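Local coordinates for erythrocyte membrane protein 1 (Plasmodium falciparum, PDB 6S8T), which probably binds the host receptor ICAM-1 through this DBLbeta domain, one piece of a much longer adhesin of the infected red-cell surface, at residues P13-Q18 with S412-A417; K136-L141 with K219-K224. All blocks are in the same frame, centred on the assembly; numbering follows the deposited sequence.

Both contacts meet at the first residues of a helix in the largely helical DBLbeta domain, and in both one long side chain does the reaching. Contact 1 is mostly buried and ties residues 13-18, at the start of helix 16-32, to the turn ahead of helix 417-424, joining parts of the chain almost 400 residues apart. Contact 2 lies farther out and is partly buried; it sets the start of helix 137-163 against the end of helix 202-221. An aromatic ring with a phenol oxygen works in contact 1, a carboxylate in contact 2. Their centres are about 40 Å apart and they share no helix.

Contact 1: residues P13-Q18 with S412-A417; sequences PAIANQ and SPYSTA
The N-terminal end of helix 16-32 in this DBLbeta domain is met by Tyr414, which projects from the short 3-10 turn 413-415 preceding helix 417-424. The phenol points into the bend formed by Ala14 and Ile15, its OH 3.4 Å from Ala14 CA and 3.1 Å from Ile15 N. That hydroxyl is hydrogen-bonded to Glu424, whose carboxylate also accepts from the backbone N of Ala16 and, weakly, from that of Ile15, so the phenol and the first turn of the helix share one acid. Ile15, the N-cap residue, adds the apolar part: with chi1 at 60°, CG1 is placed between the backbone N and the carbonyl carbon and comes within 4.0 Å of Tyr414 CZ, while CD1 reaches CE2 of the same ring at 4.1 Å. Leu398 of helix 388-402 touches both side chains and extends this apolar patch. The turn that presents the tyrosine is itself braced. In an ST turn, Ser412 OG accepts from Tyr414 N at 3.3 Å and also sits in the plane of the ring, at its edge. Ser415 OG adds a second bond across the 3-10 segment, donating to Ser412 O over 3.1 Å with a C=O...donor angle of 167°.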
ATOM      1  N   PRO A  13      -1.461 -22.902  -5.454  1.00 50.31           N
ATOM      2  CA  PRO A  13      -2.577 -21.956  -5.343  1.00 48.55           C
ATOM      3  C   PRO A  13      -2.166 -20.675  -4.630  1.00 45.42           C
ATOM      4  O   PRO A  13      -1.373 -20.693  -3.686  1.00 43.22           O
ATOM      5  CB  PRO A  13      -3.620 -22.734  -4.534  1.00 50.18           C
ATOM      6  CG  PRO A  13      -2.812 -23.681  -3.711  1.00 52.20           C
ATOM      7  CD  PRO A  13      -1.637 -24.073  -4.576  1.00 54.02           C
ATOM      8  N   ALA A  14      -2.716 -19.558  -5.101  1.00 43.76           N
ATOM      9  CA  ALA A  14      -2.519 -18.265  -4.457  1.00 43.68           C
ATOM     10  C   ALA A  14      -3.536 -18.116  -3.334  1.00 43.28           C
ATOM     11  O   ALA A  14      -4.746 -18.164  -3.578  1.00 47.48           O
ATOM     12  CB  ALA A  14      -2.663 -17.135  -5.476  1.00 43.86           C
ATOM     13  N   ILE A  15      -3.057 -17.938  -2.103  1.00 39.99           N
ATOM     14  CA  ILE A  15      -3.904 -18.084  -0.928  1.00 39.96           C
ATOM     15  C   ILE A  15      -3.924 -16.849  -0.038  1.00 37.65           C
ATOM     16  O   ILE A  15      -4.594 -16.866   0.998  1.00 33.37           O
ATOM     17  CB  ILE A  15      -3.501 -19.325  -0.107  1.00 41.70           C
ATOM     18  CG1 ILE A  15      -2.050 -19.217   0.360  1.00 42.59           C
ATOM     19  CG2 ILE A  15      -3.682 -20.582  -0.935  1.00 44.71           C
ATOM     20  CD1 ILE A  15      -1.509 -20.512   0.938  1.00 48.60           C
ATOM     21  N   ALA A  16      -3.228 -15.771  -0.412  1.00 33.37           N
ATOM     22  CA  ALA A  16      -3.203 -14.584   0.442  1.00 33.60           C
ATOM     23  C   ALA A  16      -4.603 -14.024   0.664  1.00 30.77           C
ATOM     24  O   ALA A  16      -4.950 -13.636   1.786  1.00 32.16           O
ATOM     25  CB  ALA A  16      -2.289 -13.515  -0.159  1.00 32.82           C
ATOM     26  N   ASN A  17      -5.431 -13.991  -0.385  1.00 30.57           N
ATOM     27  CA  ASN A  17      -6.764 -13.410  -0.246  1.00 39.93           C
ATOM     28  C   ASN A  17      -7.651 -14.253   0.662  1.00 43.24           C
ATOM     29  O   ASN A  17      -8.432 -13.710   1.451  1.00 45.01           O
ATOM     30  CB  ASN A  17      -7.419 -13.238  -1.615  1.00 48.58           C
ATOM     31  CG  ASN A  17      -8.718 -12.452  -1.541  1.00 56.79           C
ATOM     32  OD1 ASN A  17      -8.711 -11.220  -1.566  1.00 60.96           O
ATOM     33  ND2 ASN A  17      -9.837 -13.162  -1.446  1.00 58.70           N
ATOM     34  N   GLN A  18      -7.554 -15.581   0.562  1.00 42.81           N
ATOM     35  CA  GLN A  18      -8.307 -16.431   1.478  1.00 42.17           C
ATOM     36  C   GLN A  18      -7.795 -16.303   2.907  1.00 38.14           C
ATOM     37  O   GLN A  18      -8.581 -16.419   3.855  1.00 37.80           O
ATOM     38  CB  GLN A  18      -8.261 -17.886   1.013  1.00 47.63           C
ATOM     39  CG  GLN A  18      -9.019 -18.136  -0.283  1.00 53.87           C
ATOM     40  CD  GLN A  18      -8.959 -19.584  -0.733  1.00 62.55           C
ATOM     41  OE1 GLN A  18      -9.679 -20.440  -0.214  1.00 67.93           O
ATOM     42  NE2 GLN A  18      -8.097 -19.865  -1.704  1.00 62.88           N
ATOM     43  N   SER A 412       7.247 -24.864  -0.668  1.00 84.92           N
ATOM     44  CA  SER A 412       6.314 -23.759  -0.780  1.00 61.91           C
ATOM     45  C   SER A 412       7.009 -22.540  -1.368  1.00 54.86           C
ATOM     46  O   SER A 412       8.108 -22.181  -0.918  1.00 53.75           O
ATOM     47  CB  SER A 412       5.718 -23.403   0.589  1.00 54.12           C
ATOM     48  OG  SER A 412       4.944 -22.217   0.513  1.00 43.23           O
ATOM     49  N   PRO A 413       6.413 -21.875  -2.361  1.00 49.94           N
ATOM     50  CA  PRO A 413       7.024 -20.645  -2.887  1.00 45.49           C
ATOM     51  C   PRO A 413       6.976 -19.476  -1.920  1.00 39.04           C
ATOM     52  O   PRO A 413       7.738 -18.520  -2.101  1.00 41.95           O
ATOM     53  CB  PRO A 413       6.200 -20.354  -4.148  1.00 47.23           C
ATOM     54  CG  PRO A 413       4.876 -20.991  -3.874  1.00 49.07           C
ATOM     55  CD  PRO A 413       5.181 -22.237  -3.083  1.00 48.40           C
ATOM     56  N   TYR A 414       6.117 -19.517  -0.899  1.00 32.55           N
ATOM     57  CA  TYR A 414       5.996 -18.392   0.025  1.00 30.74           C
ATOM     58  C   TYR A 414       7.180 -18.252   0.974  1.00 32.62           C
ATOM     59  O   TYR A 414       7.168 -17.340   1.810  1.00 31.89           O
ATOM     60  CB  TYR A 414       4.701 -18.512   0.831  1.00 29.77           C
ATOM     61  CG  TYR A 414       3.457 -18.305  -0.002  1.00 29.04           C
ATOM     62  CD1 TYR A 414       2.989 -17.029  -0.274  1.00 28.05           C
ATOM     63  CD2 TYR A 414       2.755 -19.385  -0.520  1.00 31.48           C
ATOM     64  CE1 TYR A 414       1.858 -16.827  -1.039  1.00 28.22           C
ATOM     65  CE2 TYR A 414       1.615 -19.193  -1.285  1.00 32.96           C
ATOM     66  CZ  TYR A 414       1.176 -17.906  -1.541  1.00 30.19           C
ATOM     67  OH  TYR A 414       0.049 -17.698  -2.300  1.00 32.84           O
ATOM     68  N   SER A 415       8.198 -19.107   0.877  1.00 34.19           N
ATOM     69  CA  SER A 415       9.343 -18.991   1.768  1.00 41.07           C
ATOM     70  C   SER A 415      10.329 -17.908   1.344  1.00 40.78           C
ATOM     71  O   SER A 415      11.289 -17.651   2.080  1.00 38.50           O
ATOM     72  CB  SER A 415      10.065 -20.337   1.876  1.00 39.52           C
ATOM     73  OG  SER A 415      10.472 -20.803   0.602  1.00 52.17           O
ATOM     74  N   THR A 416      10.126 -17.273   0.186  1.00 34.90           N
ATOM     75  CA  THR A 416      10.956 -16.160  -0.261  1.00 35.15           C
ATOM     76  C   THR A 416      10.070 -15.051  -0.817  1.00 32.83           C
ATOM     77  O   THR A 416       8.954 -15.292  -1.281  1.00 31.40           O
ATOM     78  CB  THR A 416      11.974 -16.572  -1.343  1.00 37.03           C
ATOM     79  OG1 THR A 416      11.285 -16.928  -2.549  1.00 42.09           O
ATOM     80  CG2 THR A 416      12.836 -17.744  -0.882  1.00 40.33           C
ATOM     81  N   ALA A 417      10.590 -13.821  -0.766  1.00 33.14           N
ATOM     82  CA  ALA A 417       9.845 -12.680  -1.291  1.00 31.83           C
ATOM     83  C   ALA A 417       9.598 -12.826  -2.788  1.00 31.38           C
ATOM     84  O   ALA A 417       8.508 -12.504  -3.280  1.00 33.98           O
ATOM     85  CB  ALA A 417      10.595 -11.382  -0.991  1.00 33.14           C
TER

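Contact 2: residues K136-L141 with K219-K224; sequences KAIHSL and KEEIKK
The backbones of Lys136 and Glu221 come closest where helix 137-163 begins and helix 202-221 ends, their CA atoms 7.9 Å apart. Both helices belong to the Duffy-binding region of the domain, and the contact is a helix start met by an acidic side chain from a neighbouring helix. Glu221 spans the gap by standing straight out: CG lies opposite its own backbone N (chi1 178°) and the chain stays extended to the carboxylate. OE1 accepts a weak hydrogen bond from Ala137 N, 3.3 Å long and bent to 123° at the hydrogen, and it also lies 3.5 Å from Ala137 CB. The other oxygen, OE2, rests 3.7 Å from the CA of Lys136, the N-cap residue. A negative group at this end of a helix would probably be stabilised by the helix dipole, even though the single bond is poorly aligned.

Ile138 supplies the apolar contact to the acid. Its CG1 branch, anti to the carbonyl carbon, approaches both carboxylate oxygens and comes to 3.7 Å from Glu221 OE2. Trp252 of helix 246-268, Ile218 of helix 202-221 and Leu39 touch the same isoleucine, so the carboxylate borders a hydrophobic cluster. On the first turn, His139 presents one ring face to Ile138 CG2, which lies over the ring centre, and its ND1 is hydrogen-bonded to the backbone N of Asp42. The imidazole NE2 is 5.5 Å from Glu221 OE2, too far for direct pairing. Besides a weak bond from His139 N, Lys136 O accepts from two donors of Ser140, its N at 3.0 Å and its OG, the hydroxyl approaching from 48° above the carbonyl plane.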
ATOM      1  N   LYS A 136     -20.261  13.324  20.446  1.00 79.54           N
ATOM      2  CA  LYS A 136     -20.582  12.528  19.268  1.00 76.61           C
ATOM      3  C   LYS A 136     -19.334  12.256  18.434  1.00 71.51           C
ATOM      4  O   LYS A 136     -19.355  12.337  17.203  1.00 70.82           O
ATOM      5  CB  LYS A 136     -21.659  13.212  18.427  1.00 80.27           C
ATOM      6  CG  LYS A 136     -22.992  13.382  19.146  1.00 84.19           C
ATOM      7  CD  LYS A 136     -24.126  13.664  18.168  1.00 88.04           C
ATOM      8  CE  LYS A 136     -24.665  15.081  18.314  1.00 95.51           C
ATOM      9  NZ  LYS A 136     -25.378  15.287  19.608  1.00100.28           N
ATOM     10  N   ALA A 137     -18.228  11.915  19.101  1.00 63.63           N
ATOM     11  CA  ALA A 137     -16.970  11.672  18.404  1.00 56.23           C
ATOM     12  C   ALA A 137     -17.017  10.428  17.531  1.00 55.01           C
ATOM     13  O   ALA A 137     -16.232  10.321  16.583  1.00 53.64           O
ATOM     14  CB  ALA A 137     -15.823  11.554  19.406  1.00 53.61           C
ATOM     15  N   ILE A 138     -17.910   9.485  17.834  1.00 56.39           N
ATOM     16  CA  ILE A 138     -18.054   8.296  16.999  1.00 57.17           C
ATOM     17  C   ILE A 138     -18.501   8.684  15.596  1.00 56.29           C
ATOM     18  O   ILE A 138     -17.990   8.163  14.596  1.00 51.08           O
ATOM     19  CB  ILE A 138     -19.031   7.304  17.657  1.00 60.37           C
ATOM     20  CG1 ILE A 138     -18.346   6.584  18.815  1.00 60.49           C
ATOM     21  CG2 ILE A 138     -19.544   6.292  16.650  1.00 58.70           C
ATOM     22  CD1 ILE A 138     -17.143   5.796  18.379  1.00 58.66           C
ATOM     23  N   HIS A 139     -19.442   9.620  15.500  1.00 57.76           N
ATOM     24  CA  HIS A 139     -20.015  10.010  14.219  1.00 58.84           C
ATOM     25  C   HIS A 139     -19.220  11.103  13.520  1.00 60.44           C
ATOM     26  O   HIS A 139     -19.152  11.113  12.285  1.00 61.98           O
ATOM     27  CB  HIS A 139     -21.461  10.473  14.418  1.00 63.62           C
ATOM     28  CG  HIS A 139     -22.305   9.498  15.180  1.00 63.96           C
ATOM     29  ND1 HIS A 139     -22.830   8.360  14.605  1.00 63.62           N
ATOM     30  CD2 HIS A 139     -22.710   9.486  16.471  1.00 65.27           C
ATOM     31  CE1 HIS A 139     -23.528   7.694  15.509  1.00 64.86           C
ATOM     32  NE2 HIS A 139     -23.469   8.356  16.650  1.00 65.79           N
ATOM     33  N   SER A 140     -18.620  12.027  14.275  1.00 60.11           N
ATOM     34  CA  SER A 140     -17.839  13.091  13.654  1.00 54.91           C
ATOM     35  C   SER A 140     -16.554  12.559  13.031  1.00 53.04           C
ATOM     36  O   SER A 140     -16.096  13.089  12.012  1.00 52.51           O
ATOM     37  CB  SER A 140     -17.523  14.179  14.680  1.00 55.98           C
ATOM     38  OG  SER A 140     -18.709  14.776  15.178  1.00 63.68           O
ATOM     39  N   LEU A 141     -15.956  11.519  13.623  1.00 51.46           N
ATOM     40  CA  LEU A 141     -14.732  10.959  13.059  1.00 46.29           C
ATOM     41  C   LEU A 141     -14.998  10.284  11.720  1.00 46.74           C
ATOM     42  O   LEU A 141     -14.178  10.381  10.799  1.00 48.77           O
ATOM     43  CB  LEU A 141     -14.099   9.971  14.038  1.00 44.22           C
ATOM     44  CG  LEU A 141     -12.832   9.262  13.543  1.00 37.88           C
ATOM     45  CD1 LEU A 141     -11.734  10.268  13.248  1.00 40.58           C
ATOM     46  CD2 LEU A 141     -12.353   8.227  14.551  1.00 36.19           C
ATOM     47  N   LYS A 219     -13.545   6.030  24.339  1.00 59.46           N
ATOM     48  CA  LYS A 219     -13.602   5.002  25.376  1.00 62.63           C
ATOM     49  C   LYS A 219     -14.546   5.409  26.501  1.00 68.37           C
ATOM     50  O   LYS A 219     -15.252   4.566  27.064  1.00 68.99           O
ATOM     51  CB  LYS A 219     -12.200   4.725  25.923  1.00 59.06           C
ATOM     52  CG  LYS A 219     -12.163   3.665  27.013  1.00 60.01           C
ATOM     53  CD  LYS A 219     -10.776   3.512  27.620  1.00 61.35           C
ATOM     54  CE  LYS A 219     -10.804   2.517  28.777  1.00 65.74           C
ATOM     55  NZ  LYS A 219      -9.486   2.386  29.461  1.00 68.77           N
ATOM     56  N   GLU A 220     -14.581   6.700  26.834  1.00 72.52           N
ATOM     57  CA  GLU A 220     -15.518   7.199  27.832  1.00 75.42           C
ATOM     58  C   GLU A 220     -16.897   7.476  27.245  1.00 75.89           C
ATOM     59  O   GLU A 220     -17.890   7.425  27.978  1.00 74.78           O
ATOM     60  CB  GLU A 220     -14.962   8.470  28.483  1.00 78.64           C
ATOM     61  CG  GLU A 220     -15.603   8.837  29.813  1.00 87.74           C
ATOM     62  CD  GLU A 220     -15.173   7.923  30.949  1.00 93.72           C
ATOM     63  OE1 GLU A 220     -14.203   7.156  30.766  1.00 93.79           O
ATOM     64  OE2 GLU A 220     -15.806   7.973  32.029  1.00 96.88           O
ATOM     65  N   GLU A 221     -16.979   7.752  25.941  1.00 78.12           N
ATOM     66  CA  GLU A 221     -18.269   8.025  25.311  1.00 82.73           C
ATOM     67  C   GLU A 221     -19.175   6.798  25.359  1.00 82.19           C
ATOM     68  O   GLU A 221     -20.334   6.882  25.784  1.00 83.32           O
ATOM     69  CB  GLU A 221     -18.057   8.486  23.867  1.00 86.55           C
ATOM     70  CG  GLU A 221     -19.336   8.761  23.083  1.00 92.38           C
ATOM     71  CD  GLU A 221     -19.060   9.222  21.658  1.00 94.65           C
ATOM     72  OE1 GLU A 221     -17.891   9.539  21.349  1.00 94.20           O
ATOM     73  OE2 GLU A 221     -20.006   9.265  20.842  1.00 96.32           O
ATOM     74  N   ILE A 222     -18.658   5.642  24.929  1.00 80.33           N
ATOM     75  CA  ILE A 222     -19.437   4.404  24.969  1.00 79.80           C
ATOM     76  C   ILE A 222     -19.427   3.748  26.337  1.00 82.66           C
ATOM     77  O   ILE A 222     -20.104   2.729  26.528  1.00 79.75           O
ATOM     78  CB  ILE A 222     -18.926   3.386  23.930  1.00 75.08           C
ATOM     79  CG1 ILE A 222     -17.540   2.873  24.323  1.00 71.51           C
ATOM     80  CG2 ILE A 222     -18.892   4.011  22.544  1.00 74.12           C
ATOM     81  CD1 ILE A 222     -16.995   1.819  23.390  1.00 68.94           C
ATOM     82  N   LYS A 223     -18.684   4.298  27.299  1.00 87.69           N
ATOM     83  CA  LYS A 223     -18.611   3.726  28.638  1.00 91.97           C
ATOM     84  C   LYS A 223     -19.906   3.890  29.421  1.00103.85           C
ATOM     85  O   LYS A 223     -19.991   3.389  30.548  1.00109.95           O
ATOM     86  CB  LYS A 223     -17.450   4.361  29.408  1.00 87.44           C
ATOM     87  CG  LYS A 223     -16.829   3.468  30.469  1.00 84.62           C
ATOM     88  CD  LYS A 223     -15.607   4.127  31.086  1.00 83.19           C
ATOM     89  CE  LYS A 223     -14.954   3.230  32.124  1.00 83.88           C
ATOM     90  NZ  LYS A 223     -13.752   3.869  32.727  1.00 84.14           N
ATOM     91  N   LYS A 224     -20.903   4.570  28.864  1.00110.64           N
ATOM     92  CA  LYS A 224     -22.192   4.739  29.526  1.00120.78           C
ATOM     93  C   LYS A 224     -22.894   3.398  29.717  1.00125.96           C
ATOM     94  O   LYS A 224     -22.609   2.432  29.009  1.00125.02           O
ATOM     95  CB  LYS A 224     -23.088   5.687  28.726  1.00123.01           C
ATOM     96  CG  LYS A 224     -22.603   7.127  28.685  1.00122.45           C
ATOM     97  CD  LYS A 224     -23.633   8.029  28.021  1.00124.36           C
ATOM     98  CE  LYS A 224     -23.238   9.493  28.121  1.00125.53           C
ATOM     99  NZ  LYS A 224     -24.292  10.391  27.572  1.00127.74           N
TER